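Long-range contacts in putative uncharacterized protein (Mycobacterium avium, PDB 2Z6V), which probably transfers a sulfuryl group from a nucleotide donor such as PAPS to an acceptor, as other sulfotransferases do, although its own substrate is not established: residues I269-K277 / Y402-G412; Q301-M309 / E387-I398. All coordinates share one frame; numbering follows the deposited sequence.

How the interactions relate
From the N terminus, the chain first reaches residues 269-277, the end of strand 267-272 and the start of helix 275-285, and then residues 301-309 in the N-terminal part of helix 301-326. It returns much later through residues 387-398 and 402-412. Interaction 2 therefore closes a shorter loop, wholly contained within the longer one closed by interaction 1, and the two do not cross. Both use helix 392-405: the loop 387-391 and the first half of the helix pack beside helix 301-326; its end and the tail beyond lie against strand 267-272 and the start of helix 275-285. Their centres are about 17 Å apart, and Tyr276 of interaction 1 bridges them by packing on Val392, Leu395 and Gln396 of interaction 2.

Interaction 1 (I269-K277 / Y402-G412); sequences IWAHRDPYK and YLDTFDIELEG
Trp270 and Phe406 meet edge to face at the apolar centre of an aromatic cluster, completed by His272 and Tyr402, that fastens the last helix and C-terminal tail onto strand 267-272 of the parallel sheet in this sulfotransferase alpha/beta fold. Phe406 turns its edge to the six-membered ring of Trp270, planes at 65°, with Phe406 CZ 3.5 Å from Trp270 CZ3. His272 CE1 sits over the centre of one Phe406 face. Tyr402 reaches the imidazole edge with CG anti to its backbone N (chi1 -177°), and Tyr402 OH lies in the ring plane, 2.6 Å from His272 ND1; either may donate. A water joins the same hydroxyl to Trp270 NE1 and Ala271 O. Farther along, Leu403 CD2 packs 3.6 Å from Pro275 CD, while Ile408 CG2 packs on the Arg273-Asp274 peptide, 3.5 Å from Asp274 N. Asp274 N-caps helix 275-285, its OD1 accepting from Lys277 N at 3.1 Å. Through its anti lone pair Asp274 OD2 accepts a hydrogen bond from Glu411 N at 2.8 Å, and it is also hydrogen-bonded to Tyr383 OH. At the polar edge the extended Arg273 forms a salt bridge with Glu411: NE meets the syn side of OE1 at 3.2 Å, with guanidinium and carboxylate planes 57° apart.

Interaction 2 (Q301-M309 / E387-I398); sequences QTEMGRLAM and EYGLTVEALQPI
Glu387 O faces Gln301 CB where the loop before helix 392-405 first touches the N-terminal part of helix 301-326. At Tyr388 the backbones come together: its CA makes a CH...O contact with Gln301 O at 3.2 Å, and its own O receives a similar contact from Gly305 CA, also at 3.2 Å; Gly305 has no side chain to hold the Tyr388 carbonyl off. The Tyr388 ring lies alongside the Gln301 side chain, while its hydroxyl is hydrogen-bonded to Arg287, which also forms a salt bridge with Glu387. Gly389, at a positive phi of 73°, sets its CA 3.6 Å from Thr302 CG2. Leu390 then sets both methyls near Gly305 O, with CD2 also 3.5 Å from Met309 CE. Thr391 N-caps the second helix, which runs nearly parallel to the first (20°, segment axes 11.5 Å apart). Met309 reaches across to this helix, bending at chi3 (-74°) to place CE between Leu390, Ala394 and Leu395, 3.5 Å from Leu395 CD2. Nearer the Met309 backbone, Ile398 CG1 lies 3.8 Å from Met309 CG. With no clear hydrogen bond across it, the contact combines close backbone approach of helix 301-326 to the Tyr388-Gly389 loop with apolar packing round Met309 between the helices.

Interaction 1 (I269-K277 / Y402-G412)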
loop_
_atom_site.group_PDB
_atom_site.type_symbol
_atom_site.label_atom_id
_atom_site.label_comp_id
_atom_site.label_asym_id
_atom_site.label_seq_id
_atom_site.Cartn_x
_atom_site.Cartn_y
_atom_site.Cartn_z
ATOM N N ILE A 269 4.883 -10.064 9.339
ATOM C CA ILE A 269 4.226 -11.172 8.661
ATOM C C ILE A 269 4.659 -11.080 7.210
ATOM O O ILE A 269 4.287 -10.149 6.512
ATOM C CB ILE A 269 2.689 -11.055 8.710
ATOM C CG1 ILE A 269 2.198 -11.097 10.156
ATOM C CG2 ILE A 269 2.060 -12.184 7.908
ATOM C CD1 ILE A 269 0.716 -10.922 10.283
ATOM N N TRP A 270 5.468 -12.031 6.768
ATOM C CA TRP A 270 5.947 -12.058 5.393
ATOM C C TRP A 270 4.947 -12.882 4.571
ATOM O O TRP A 270 4.716 -14.061 4.857
ATOM C CB TRP A 270 7.334 -12.707 5.354
ATOM C CG TRP A 270 8.094 -12.530 4.072
ATOM C CD1 TRP A 270 7.574 -12.338 2.825
ATOM C CD2 TRP A 270 9.518 -12.601 3.906
ATOM N NE1 TRP A 270 8.586 -12.289 1.890
ATOM C CE2 TRP A 270 9.788 -12.448 2.527
ATOM C CE3 TRP A 270 10.592 -12.783 4.790
ATOM C CZ2 TRP A 270 11.091 -12.469 2.007
ATOM C CZ3 TRP A 270 11.893 -12.805 4.274
ATOM C CH2 TRP A 270 12.127 -12.649 2.893
ATOM N N ALA A 271 4.339 -12.253 3.565
ATOM C CA ALA A 271 3.356 -12.930 2.706
ATOM C C ALA A 271 4.040 -13.531 1.482
ATOM O O ALA A 271 4.773 -12.844 0.778
ATOM C CB ALA A 271 2.279 -11.945 2.270
ATOM N N HIS A 272 3.785 -14.811 1.231
ATOM C CA HIS A 272 4.404 -15.509 0.107
ATOM C C HIS A 272 3.436 -16.018 -0.951
ATOM O O HIS A 272 2.257 -16.265 -0.685
ATOM C CB HIS A 272 5.221 -16.701 0.615
ATOM C CG HIS A 272 6.291 -16.331 1.591
ATOM N ND1 HIS A 272 7.430 -15.649 1.222
ATOM C CD2 HIS A 272 6.381 -16.521 2.929
ATOM C CE1 HIS A 272 8.177 -15.434 2.291
ATOM N NE2 HIS A 272 7.561 -15.952 3.339
ATOM N N ARG A 273 3.966 -16.191 -2.155
ATOM C CA ARG A 273 3.201 -16.702 -3.281
ATOM C C ARG A 273 4.154 -16.928 -4.445
ATOM O O ARG A 273 5.254 -16.367 -4.472
ATOM C CB ARG A 273 2.107 -15.714 -3.701
ATOM C CG ARG A 273 1.265 -16.225 -4.864
ATOM C CD ARG A 273 0.042 -15.363 -5.140
ATOM N NE ARG A 273 -0.789 -15.945 -6.189
ATOM C CZ ARG A 273 -1.929 -15.420 -6.633
ATOM N NH1 ARG A 273 -2.392 -14.284 -6.122
ATOM N NH2 ARG A 273 -2.614 -16.036 -7.589
ATOM N N ASP A 274 3.730 -17.773 -5.384
ATOM C CA ASP A 274 4.498 -18.077 -6.589
ATOM C C ASP A 274 5.048 -16.748 -7.120
ATOM O O ASP A 274 4.285 -15.876 -7.532
ATOM C CB ASP A 274 3.556 -18.707 -7.619
ATOM C CG ASP A 274 4.270 -19.175 -8.864
ATOM O OD1 ASP A 274 5.185 -18.463 -9.340
ATOM O OD2 ASP A 274 3.895 -20.258 -9.371
ATOM N N PRO A 275 6.379 -16.573 -7.112
ATOM C CA PRO A 275 7.002 -15.329 -7.594
ATOM C C PRO A 275 6.815 -15.036 -9.084
ATOM O O PRO A 275 6.729 -13.872 -9.485
ATOM C CB PRO A 275 8.470 -15.515 -7.225
ATOM C CG PRO A 275 8.649 -17.002 -7.368
ATOM C CD PRO A 275 7.403 -17.548 -6.699
ATOM N N TYR A 276 6.768 -16.087 -9.901
ATOM C CA TYR A 276 6.590 -15.923 -11.341
ATOM C C TYR A 276 5.181 -15.392 -11.596
ATOM O O TYR A 276 4.980 -14.484 -12.408
ATOM C CB TYR A 276 6.787 -17.265 -12.053
ATOM C CG TYR A 276 8.096 -17.948 -11.712
ATOM C CD1 TYR A 276 9.313 -17.300 -11.910
ATOM C CD2 TYR A 276 8.118 -19.243 -11.188
ATOM C CE1 TYR A 276 10.519 -17.921 -11.600
ATOM C CE2 TYR A 276 9.322 -19.876 -10.873
ATOM C CZ TYR A 276 10.515 -19.209 -11.085
ATOM O OH TYR A 276 11.711 -19.825 -10.807
ATOM N N LYS A 277 4.211 -15.959 -10.883
ATOM C CA LYS A 277 2.822 -15.554 -11.009
ATOM C C LYS A 277 2.693 -14.092 -10.576
ATOM O O LYS A 277 2.187 -13.247 -11.317
ATOM C CB LYS A 277 1.954 -16.436 -10.114
ATOM C CG LYS A 277 0.555 -16.728 -10.637
ATOM C CD LYS A 277 -0.312 -15.492 -10.731
ATOM C CE LYS A 277 -1.730 -15.856 -11.165
ATOM N NZ LYS A 277 -2.616 -14.657 -11.260
ATOM N N TYR A 402 15.181 -17.017 -2.859
ATOM C CA TYR A 402 13.832 -16.915 -2.326
ATOM C C TYR A 402 13.076 -18.243 -2.354
ATOM O O TYR A 402 12.533 -18.681 -1.338
ATOM C CB TYR A 402 13.055 -15.866 -3.123
ATOM C CG TYR A 402 11.653 -15.621 -2.618
ATOM C CD1 TYR A 402 11.437 -15.097 -1.347
ATOM C CD2 TYR A 402 10.541 -15.900 -3.416
ATOM C CE1 TYR A 402 10.154 -14.854 -0.880
ATOM C CE2 TYR A 402 9.253 -15.660 -2.957
ATOM C CZ TYR A 402 9.068 -15.135 -1.688
ATOM O OH TYR A 402 7.804 -14.882 -1.210
ATOM N N LEU A 403 13.026 -18.877 -3.522
ATOM C CA LEU A 403 12.318 -20.145 -3.654
ATOM C C LEU A 403 13.047 -21.243 -2.907
ATOM O O LEU A 403 12.444 -22.235 -2.494
ATOM C CB LEU A 403 12.168 -20.534 -5.130
ATOM C CG LEU A 403 11.161 -19.708 -5.934
ATOM C CD1 LEU A 403 11.265 -20.049 -7.405
ATOM C CD2 LEU A 403 9.758 -19.979 -5.414
ATOM N N ASP A 404 14.347 -21.056 -2.721
ATOM C CA ASP A 404 15.145 -22.047 -2.028
ATOM C C ASP A 404 14.986 -21.986 -0.514
ATOM O O ASP A 404 15.036 -23.014 0.165
ATOM C CB ASP A 404 16.617 -21.884 -2.388
ATOM C CG ASP A 404 17.477 -22.942 -1.754
ATOM O OD1 ASP A 404 17.262 -24.135 -2.066
ATOM O OD2 ASP A 404 18.355 -22.587 -0.938
ATOM N N THR A 405 14.792 -20.788 0.024
ATOM C CA THR A 405 14.641 -20.661 1.461
ATOM C C THR A 405 13.198 -20.822 1.941
ATOM O O THR A 405 12.963 -21.214 3.083
ATOM C CB THR A 405 15.228 -19.312 1.964
ATOM O OG1 THR A 405 14.250 -18.613 2.743
ATOM C CG2 THR A 405 15.670 -18.455 0.809
ATOM N N PHE A 406 12.234 -20.542 1.070
ATOM C CA PHE A 406 10.822 -20.656 1.426
ATOM C C PHE A 406 10.107 -21.700 0.575
ATOM O O PHE A 406 10.220 -21.703 -0.647
ATOM C CB PHE A 406 10.134 -19.299 1.274
ATOM C CG PHE A 406 10.658 -18.251 2.209
ATOM C CD1 PHE A 406 10.493 -18.383 3.581
ATOM C CD2 PHE A 406 11.321 -17.130 1.717
ATOM C CE1 PHE A 406 10.981 -17.416 4.456
ATOM C CE2 PHE A 406 11.815 -16.151 2.585
ATOM C CZ PHE A 406 11.643 -16.295 3.958
ATOM N N ASP A 407 9.363 -22.579 1.234
ATOM C CA ASP A 407 8.644 -23.651 0.561
ATOM C C ASP A 407 7.338 -23.163 -0.055
ATOM O O ASP A 407 6.261 -23.330 0.528
ATOM C CB ASP A 407 8.378 -24.778 1.564
ATOM C CG ASP A 407 7.632 -25.945 0.952
ATOM O OD1 ASP A 407 8.081 -26.457 -0.099
ATOM O OD2 ASP A 407 6.596 -26.351 1.533
ATOM N N ILE A 408 7.438 -22.573 -1.243
ATOM C CA ILE A 408 6.270 -22.035 -1.931
ATOM C C ILE A 408 5.691 -22.966 -2.986
ATOM O O ILE A 408 6.402 -23.445 -3.871
ATOM C CB ILE A 408 6.596 -20.686 -2.600
ATOM C CG1 ILE A 408 7.026 -19.674 -1.535
ATOM C CG2 ILE A 408 5.382 -20.186 -3.383
ATOM C CD1 ILE A 408 7.404 -18.322 -2.087
ATOM N N GLU A 409 4.388 -23.201 -2.886
ATOM C CA GLU A 409 3.669 -24.070 -3.812
ATOM C C GLU A 409 3.382 -23.302 -5.103
ATOM O O GLU A 409 2.571 -22.384 -5.120
ATOM C CB GLU A 409 2.368 -24.524 -3.152
ATOM C CG GLU A 409 1.651 -25.665 -3.837
ATOM C CD GLU A 409 0.656 -26.342 -2.904
ATOM O OE1 GLU A 409 1.083 -26.805 -1.820
ATOM O OE2 GLU A 409 -0.545 -26.409 -3.249
ATOM N N LEU A 410 4.050 -23.679 -6.186
ATOM C CA LEU A 410 3.868 -22.992 -7.457
ATOM C C LEU A 410 2.539 -23.275 -8.155
ATOM O O LEU A 410 1.927 -24.328 -7.961
ATOM C CB LEU A 410 5.025 -23.330 -8.394
ATOM C CG LEU A 410 6.410 -22.941 -7.871
ATOM C CD1 LEU A 410 7.453 -23.281 -8.923
ATOM C CD2 LEU A 410 6.449 -21.451 -7.540
ATOM N N GLU A 411 2.106 -22.313 -8.967
ATOM C CA GLU A 411 0.852 -22.406 -9.719
ATOM C C GLU A 411 1.162 -22.385 -11.222
ATOM O O GLU A 411 0.355 -21.911 -12.021
ATOM C CB GLU A 411 -0.037 -21.207 -9.381
ATOM C CG GLU A 411 -0.251 -20.961 -7.898
ATOM C CD GLU A 411 -0.792 -19.567 -7.611
ATOM O OE1 GLU A 411 -0.036 -18.586 -7.767
ATOM O OE2 GLU A 411 -1.976 -19.444 -7.236
ATOM N N GLY A 412 2.324 -22.910 -11.597
ATOM C CA GLY A 412 2.738 -22.901 -12.988
ATOM C C GLY A 412 2.153 -23.891 -13.975
ATOM O O GLY A 412 1.338 -24.746 -13.621
HETATM O O HOH W 1 6.725 -12.111 -0.738
HETATM O O HOH W 2 1.550 -19.727 -4.650
#

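Interaction 2 (Q301-M309 / E387-I398)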
loop_
_atom_site.group_PDB
_atom_site.type_symbol
_atom_site.label_atom_id
_atom_site.label_comp_id
_atom_site.label_asym_id
_atom_site.label_seq_id
_atom_site.Cartn_x
_atom_site.Cartn_y
_atom_site.Cartn_z
ATOM N N GLN A 301 5.038 -2.794 -23.549
ATOM C CA GLN A 301 4.745 -3.787 -22.513
ATOM C C GLN A 301 5.865 -4.792 -22.288
ATOM O O GLN A 301 5.945 -5.422 -21.231
ATOM C CB GLN A 301 3.444 -4.532 -22.835
ATOM C CG GLN A 301 2.203 -3.654 -22.750
ATOM C CD GLN A 301 1.975 -3.082 -21.357
ATOM O OE1 GLN A 301 1.264 -2.089 -21.193
ATOM N NE2 GLN A 301 2.568 -3.711 -20.349
ATOM N N THR A 302 6.727 -4.949 -23.284
ATOM C CA THR A 302 7.840 -5.874 -23.159
ATOM C C THR A 302 8.861 -5.242 -22.225
ATOM O O THR A 302 9.565 -5.937 -21.495
ATOM C CB THR A 302 8.495 -6.148 -24.520
ATOM O OG1 THR A 302 7.519 -6.697 -25.416
ATOM C CG2 THR A 302 9.648 -7.126 -24.362
ATOM N N GLU A 303 8.930 -3.916 -22.240
ATOM C CA GLU A 303 9.866 -3.217 -21.376
ATOM C C GLU A 303 9.319 -3.112 -19.956
ATOM O O GLU A 303 10.061 -2.851 -19.010
ATOM C CB GLU A 303 10.174 -1.822 -21.921
ATOM C CG GLU A 303 11.190 -1.068 -21.073
ATOM C CD GLU A 303 11.789 0.125 -21.792
ATOM O OE1 GLU A 303 12.433 -0.077 -22.847
ATOM O OE2 GLU A 303 11.616 1.264 -21.301
ATOM N N MET A 304 8.017 -3.316 -19.811
ATOM C CA MET A 304 7.393 -3.258 -18.499
ATOM C C MET A 304 7.805 -4.502 -17.714
ATOM O O MET A 304 7.875 -4.488 -16.488
ATOM C CB MET A 304 5.872 -3.209 -18.647
ATOM C CG MET A 304 5.211 -2.054 -17.925
ATOM S SD MET A 304 5.526 -0.462 -18.691
ATOM C CE MET A 304 7.127 -0.050 -18.037
ATOM N N GLY A 305 8.079 -5.578 -18.442
ATOM C CA GLY A 305 8.490 -6.821 -17.819
ATOM C C GLY A 305 9.819 -6.714 -17.094
ATOM O O GLY A 305 9.959 -7.256 -16.002
ATOM N N ARG A 306 10.797 -6.030 -17.684
ATOM C CA ARG A 306 12.088 -5.888 -17.024
ATOM C C ARG A 306 12.002 -4.977 -15.808
ATOM O O ARG A 306 12.748 -5.163 -14.843
ATOM C CB ARG A 306 13.172 -5.377 -17.984
ATOM C CG ARG A 306 12.709 -4.345 -18.974
ATOM C CD ARG A 306 12.023 -5.016 -20.158
ATOM N NE ARG A 306 12.928 -5.263 -21.282
ATOM C CZ ARG A 306 13.466 -4.308 -22.040
ATOM N NH1 ARG A 306 13.199 -3.028 -21.800
ATOM N NH2 ARG A 306 14.267 -4.634 -23.047
ATOM N N LEU A 307 11.102 -3.995 -15.845
ATOM C CA LEU A 307 10.943 -3.102 -14.701
ATOM C C LEU A 307 10.309 -3.905 -13.563
ATOM O O LEU A 307 10.746 -3.822 -12.414
ATOM C CB LEU A 307 10.067 -1.888 -15.056
ATOM C CG LEU A 307 9.601 -0.983 -13.890
ATOM C CD1 LEU A 307 10.782 -0.535 -13.021
ATOM C CD2 LEU A 307 8.862 0.238 -14.455
ATOM N N ALA A 308 9.289 -4.693 -13.888
ATOM C CA ALA A 308 8.627 -5.507 -12.877
ATOM C C ALA A 308 9.649 -6.457 -12.262
ATOM O O ALA A 308 9.650 -6.682 -11.056
ATOM C CB ALA A 308 7.479 -6.299 -13.499
ATOM N N MET A 309 10.518 -7.010 -13.102
ATOM C CA MET A 309 11.550 -7.935 -12.643
ATOM C C MET A 309 12.513 -7.234 -11.694
ATOM O O MET A 309 12.880 -7.773 -10.656
ATOM C CB MET A 309 12.325 -8.485 -13.838
ATOM C CG MET A 309 13.490 -9.375 -13.461
ATOM S SD MET A 309 14.503 -9.784 -14.892
ATOM C CE MET A 309 13.457 -10.956 -15.724
ATOM N N GLU A 387 3.368 -11.709 -22.611
ATOM C CA GLU A 387 2.693 -10.448 -22.812
ATOM C C GLU A 387 3.565 -9.282 -22.357
ATOM O O GLU A 387 3.345 -8.141 -22.767
ATOM C CB GLU A 387 1.364 -10.478 -22.047
ATOM C CG GLU A 387 0.483 -9.260 -22.219
ATOM C CD GLU A 387 -0.851 -9.429 -21.527
ATOM O OE1 GLU A 387 -1.593 -8.435 -21.414
ATOM O OE2 GLU A 387 -1.166 -10.557 -21.096
ATOM N N TYR A 388 4.569 -9.573 -21.529
ATOM C CA TYR A 388 5.463 -8.536 -21.011
ATOM C C TYR A 388 6.943 -8.789 -21.279
ATOM O O TYR A 388 7.810 -8.155 -20.675
ATOM C CB TYR A 388 5.219 -8.371 -19.512
ATOM C CG TYR A 388 3.773 -8.086 -19.206
ATOM C CD1 TYR A 388 3.220 -6.836 -19.473
ATOM C CD2 TYR A 388 2.937 -9.086 -18.715
ATOM C CE1 TYR A 388 1.866 -6.584 -19.264
ATOM C CE2 TYR A 388 1.586 -8.846 -18.503
ATOM C CZ TYR A 388 1.055 -7.592 -18.781
ATOM O OH TYR A 388 -0.285 -7.349 -18.575
ATOM N N GLY A 389 7.230 -9.719 -22.184
ATOM C CA GLY A 389 8.605 -10.017 -22.536
ATOM C C GLY A 389 9.409 -10.781 -21.500
ATOM O O GLY A 389 10.617 -10.575 -21.379
ATOM N N LEU A 390 8.753 -11.669 -20.761
ATOM C CA LEU A 390 9.449 -12.443 -19.744
ATOM C C LEU A 390 9.251 -13.946 -19.904
ATOM O O LEU A 390 8.393 -14.407 -20.657
ATOM C CB LEU A 390 8.985 -12.027 -18.345
ATOM C CG LEU A 390 9.232 -10.591 -17.891
ATOM C CD1 LEU A 390 8.550 -10.351 -16.550
ATOM C CD2 LEU A 390 10.723 -10.341 -17.791
ATOM N N THR A 391 10.061 -14.702 -19.178
ATOM C CA THR A 391 9.996 -16.152 -19.203
ATOM C C THR A 391 10.387 -16.608 -17.811
ATOM O O THR A 391 11.095 -15.885 -17.108
ATOM C CB THR A 391 10.994 -16.742 -20.227
ATOM O OG1 THR A 391 12.326 -16.326 -19.900
ATOM C CG2 THR A 391 10.654 -16.271 -21.632
ATOM N N VAL A 392 9.922 -17.783 -17.400
ATOM C CA VAL A 392 10.273 -18.290 -16.082
ATOM C C VAL A 392 11.787 -18.460 -16.002
ATOM O O VAL A 392 12.390 -18.262 -14.951
ATOM C CB VAL A 392 9.591 -19.638 -15.795
ATOM C CG1 VAL A 392 10.082 -20.201 -14.471
ATOM C CG2 VAL A 392 8.078 -19.456 -15.754
ATOM N N GLU A 393 12.403 -18.808 -17.126
ATOM C CA GLU A 393 13.848 -18.992 -17.172
ATOM C C GLU A 393 14.593 -17.699 -16.850
ATOM O O GLU A 393 15.666 -17.726 -16.251
ATOM C CB GLU A 393 14.291 -19.491 -18.555
ATOM C CG GLU A 393 13.806 -20.893 -18.930
ATOM C CD GLU A 393 12.366 -20.924 -19.441
ATOM O OE1 GLU A 393 11.432 -20.669 -18.649
ATOM O OE2 GLU A 393 12.172 -21.201 -20.646
ATOM N N ALA A 394 14.025 -16.569 -17.248
ATOM C CA ALA A 394 14.662 -15.281 -17.001
ATOM C C ALA A 394 14.478 -14.810 -15.560
ATOM O O ALA A 394 15.332 -14.111 -15.014
ATOM C CB ALA A 394 14.107 -14.238 -17.961
ATOM N N LEU A 395 13.363 -15.194 -14.950
ATOM C CA LEU A 395 13.070 -14.791 -13.584
ATOM C C LEU A 395 13.705 -15.711 -12.555
ATOM O O LEU A 395 13.981 -15.291 -11.426
ATOM C CB LEU A 395 11.555 -14.750 -13.358
ATOM C CG LEU A 395 10.758 -13.611 -13.997
ATOM C CD1 LEU A 395 9.281 -13.812 -13.725
ATOM C CD2 LEU A 395 11.227 -12.279 -13.444
ATOM N N GLN A 396 13.946 -16.958 -12.949
ATOM C CA GLN A 396 14.523 -17.955 -12.055
ATOM C C GLN A 396 15.695 -17.448 -11.200
ATOM O O GLN A 396 15.713 -17.657 -9.989
ATOM C CB GLN A 396 14.932 -19.196 -12.859
ATOM C CG GLN A 396 15.241 -20.424 -12.006
ATOM C CD GLN A 396 16.656 -20.416 -11.444
ATOM O OE1 GLN A 396 16.989 -21.206 -10.557
ATOM N NE2 GLN A 396 17.499 -19.531 -11.966
ATOM N N PRO A 397 16.680 -16.769 -11.812
ATOM C CA PRO A 397 17.820 -16.266 -11.036
ATOM C C PRO A 397 17.456 -15.218 -9.979
ATOM O O PRO A 397 18.078 -15.152 -8.916
ATOM C CB PRO A 397 18.756 -15.720 -12.113
ATOM C CG PRO A 397 17.820 -15.289 -13.180
ATOM C CD PRO A 397 16.842 -16.439 -13.237
ATOM N N ILE A 398 16.452 -14.399 -10.274
ATOM C CA ILE A 398 16.000 -13.366 -9.344
ATOM C C ILE A 398 15.411 -13.975 -8.061
ATOM O O ILE A 398 15.674 -13.489 -6.959
ATOM C CB ILE A 398 14.914 -12.456 -10.006
ATOM C CG1 ILE A 398 15.549 -11.572 -11.075
ATOM C CG2 ILE A 398 14.246 -11.570 -8.966
ATOM C CD1 ILE A 398 16.568 -10.613 -10.524
#